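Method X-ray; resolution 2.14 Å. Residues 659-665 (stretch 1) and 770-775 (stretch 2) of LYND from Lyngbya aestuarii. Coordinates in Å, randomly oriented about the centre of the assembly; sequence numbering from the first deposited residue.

Stretch 1 659-665: DATDWLI
Stretch 2 770-775: PTPMPF

Residues 659-665 and 770-775 belong to one chain and meet across a sequence separation of at least 108 residues, burying 274 Å² counted over both sides. Stretch 1 enters as a loop and turns into a helix. Asp-659 is extended (phi/psi -64/151), Ala-660 occupies the N-cap position with a positive phi (85/3), and Thr-661 to Ile-665 are helical, with phi between -54 and -84° and psi between -36 and -48°; the helix continues beyond the stretch. Its first turn is fixed by backbone hydrogen bonds from Leu-664 N to Ala-660 O (3.0 Å) and from Ile-665 N to Thr-661 O (3.1 Å). Stretch 2 has no regular helix or strand. Thr-771, Pro-772 and Met-773 are extended (-89/115, -65/144 and -63/118), whereas Pro-774 bends the backbone at -69/-36 before Phe-775. The backbones come nearest where the CA atoms of Ala-660 and Pro-774 lie 5.5 Å apart. No hydrogen bond joins the stretches, so the contact rests on apolar and aromatic packing.

Trp-663 and Pro-774 form its centre, with 76 and 69 Å² covered, respectively. Both CA-to-CB bonds point toward the opposing stretch. The indole, set by chi1 164° (t) and chi2 -90°, presents one face to the proline ring, which is puckered C-gamma exo. Pro-774 CG sits 3.4 Å from the centroid of the six-membered ring of Trp-663, 21° off the ring normal, in a CH-pi contact; its closest approach is to Trp-663 CD2, at 3.2 Å. Such an arrangement suits the pair, because the slightly polarized C-H groups of proline pack well against the electron-rich indole face. Farther along the indole, Trp-663 CZ3 touches the methyl CG2 of Thr-771 at 4.1 Å; the threonine has chi1 -58° (m), and its methyl approaches the ring obliquely.

Phe-775, with 55 Å² covered, extends the contact past the pyrrole side of the indole. Its CA-to-CB bond points sideways, but chi1 -56° (m) and chi2 -73° bring the end of the side chain nearer to the helix. The phenyl and the five-membered ring of Trp-663 form an oblique aromatic pair, with centroids 5.4 Å apart and planes at 79°. Their closest atoms are Trp-663 NE1 and Phe-775 CE2, at 3.9 Å, while the indole nitrogen has its hydrogen bond elsewhere in the structure. At the edge of the phenyl, Leu-664 CD2 reaches Phe-775 CZ at 4.4 Å; the leucine rotamer, chi1 -73° (m) and chi2 162° (t), brings its end closer from a sideways CA-to-CB bond.

Ala-660 adds a small apolar contact to both C-terminal residues of stretch 2. Its CB points toward them, lying 4.3 Å from Pro-774 CB and 4.1 Å from Phe-775 CE1. In contrast, Met-773 directs its CA-to-CB bond away and makes no contact with the helix.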

# COMPACT_ATOMS: atom_id res chain seq x y z
N ASP B 659 4.09 -13.53 27.57
CA ASP B 659 4.61 -14.74 28.14
C ASP B 659 6.10 -14.57 28.06
O ASP B 659 6.58 -13.84 27.20
CB ASP B 659 4.14 -15.95 27.37
CG ASP B 659 2.64 -16.12 27.45
OD1 ASP B 659 1.93 -15.56 26.60
OD2 ASP B 659 2.17 -16.79 28.37
N ALA B 660 6.82 -15.18 28.98
CA ALA B 660 8.28 -15.16 28.99
C ALA B 660 8.90 -13.95 29.66
O ALA B 660 10.10 -13.82 29.68
CB ALA B 660 8.84 -15.29 27.59
N THR B 661 8.08 -13.08 30.22
CA THR B 661 8.62 -11.90 30.89
C THR B 661 9.57 -12.31 32.03
O THR B 661 10.67 -11.80 32.13
CB THR B 661 7.48 -11.02 31.43
OG1 THR B 661 6.65 -10.60 30.35
CG2 THR B 661 8.02 -9.84 32.10
N ASP B 662 9.16 -13.26 32.85
CA ASP B 662 9.99 -13.77 33.94
C ASP B 662 11.36 -14.23 33.42
O ASP B 662 12.39 -13.89 33.99
CB ASP B 662 9.29 -14.94 34.63
CG ASP B 662 9.91 -15.28 35.97
OD1 ASP B 662 11.12 -15.63 36.01
OD2 ASP B 662 9.19 -15.20 36.99
N TRP B 663 11.33 -15.01 32.35
CA TRP B 663 12.55 -15.49 31.72
C TRP B 663 13.48 -14.35 31.30
O TRP B 663 14.69 -14.40 31.53
CB TRP B 663 12.19 -16.34 30.51
CG TRP B 663 13.34 -16.56 29.59
CD1 TRP B 663 13.70 -15.78 28.52
CD2 TRP B 663 14.27 -17.64 29.64
NE1 TRP B 663 14.80 -16.31 27.91
CE2 TRP B 663 15.18 -17.45 28.58
CE3 TRP B 663 14.44 -18.74 30.48
CZ2 TRP B 663 16.24 -18.32 28.34
CZ3 TRP B 663 15.48 -19.61 30.24
CH2 TRP B 663 16.37 -19.39 29.19
N LEU B 664 12.89 -13.32 30.70
CA LEU B 664 13.66 -12.21 30.14
C LEU B 664 14.37 -11.38 31.21
O LEU B 664 15.52 -11.00 31.04
CB LEU B 664 12.75 -11.32 29.30
CG LEU B 664 12.32 -11.90 27.95
CD1 LEU B 664 11.11 -11.17 27.40
CD2 LEU B 664 13.47 -11.84 26.95
N ILE B 665 13.67 -11.11 32.31
CA ILE B 665 14.23 -10.25 33.35
C ILE B 665 15.14 -11.03 34.31
O ILE B 665 16.15 -10.51 34.77
CB ILE B 665 13.12 -9.50 34.16
CG1 ILE B 665 13.69 -8.91 35.46
CG2 ILE B 665 11.97 -10.42 34.52
CD1 ILE B 665 12.76 -7.94 36.16
N PRO B 770 14.39 -28.81 34.06
CA PRO B 770 13.21 -28.39 34.80
C PRO B 770 12.68 -27.03 34.34
O PRO B 770 11.57 -26.65 34.73
CB PRO B 770 13.71 -28.32 36.25
CG PRO B 770 15.14 -27.99 36.11
CD PRO B 770 15.61 -28.69 34.87
N THR B 771 13.47 -26.31 33.55
CA THR B 771 13.06 -25.02 33.02
C THR B 771 12.33 -25.20 31.69
O THR B 771 12.94 -25.65 30.72
CB THR B 771 14.25 -24.09 32.80
OG1 THR B 771 14.94 -23.90 34.04
CG2 THR B 771 13.79 -22.72 32.28
N PRO B 772 11.03 -24.86 31.63
CA PRO B 772 10.35 -25.01 30.35
C PRO B 772 10.93 -24.05 29.30
O PRO B 772 11.32 -22.93 29.64
CB PRO B 772 8.89 -24.66 30.67
CG PRO B 772 8.78 -24.70 32.17
CD PRO B 772 10.13 -24.34 32.68
N MET B 773 10.99 -24.50 28.06
CA MET B 773 11.50 -23.66 26.99
C MET B 773 10.55 -22.46 26.85
O MET B 773 9.37 -22.64 26.56
CB MET B 773 11.60 -24.45 25.69
CG MET B 773 12.72 -23.98 24.76
SD MET B 773 12.37 -22.40 23.97
CE MET B 773 11.00 -22.85 22.93
N PRO B 774 11.06 -21.23 27.08
CA PRO B 774 10.16 -20.09 27.32
C PRO B 774 9.33 -19.64 26.12
O PRO B 774 8.19 -19.23 26.27
CB PRO B 774 11.12 -18.96 27.73
CG PRO B 774 12.49 -19.56 27.79
CD PRO B 774 12.46 -20.79 26.96
N PHE B 775 9.92 -19.72 24.93
CA PHE B 775 9.27 -19.23 23.72
C PHE B 775 8.50 -20.34 23.02
O PHE B 775 8.10 -20.19 21.86
CB PHE B 775 10.32 -18.62 22.78
CG PHE B 775 11.13 -17.52 23.42
CD1 PHE B 775 10.57 -16.28 23.68
CD2 PHE B 775 12.46 -17.73 23.77
CE1 PHE B 775 11.31 -15.26 24.27
CE2 PHE B 775 13.20 -16.72 24.37
CZ PHE B 775 12.62 -15.48 24.61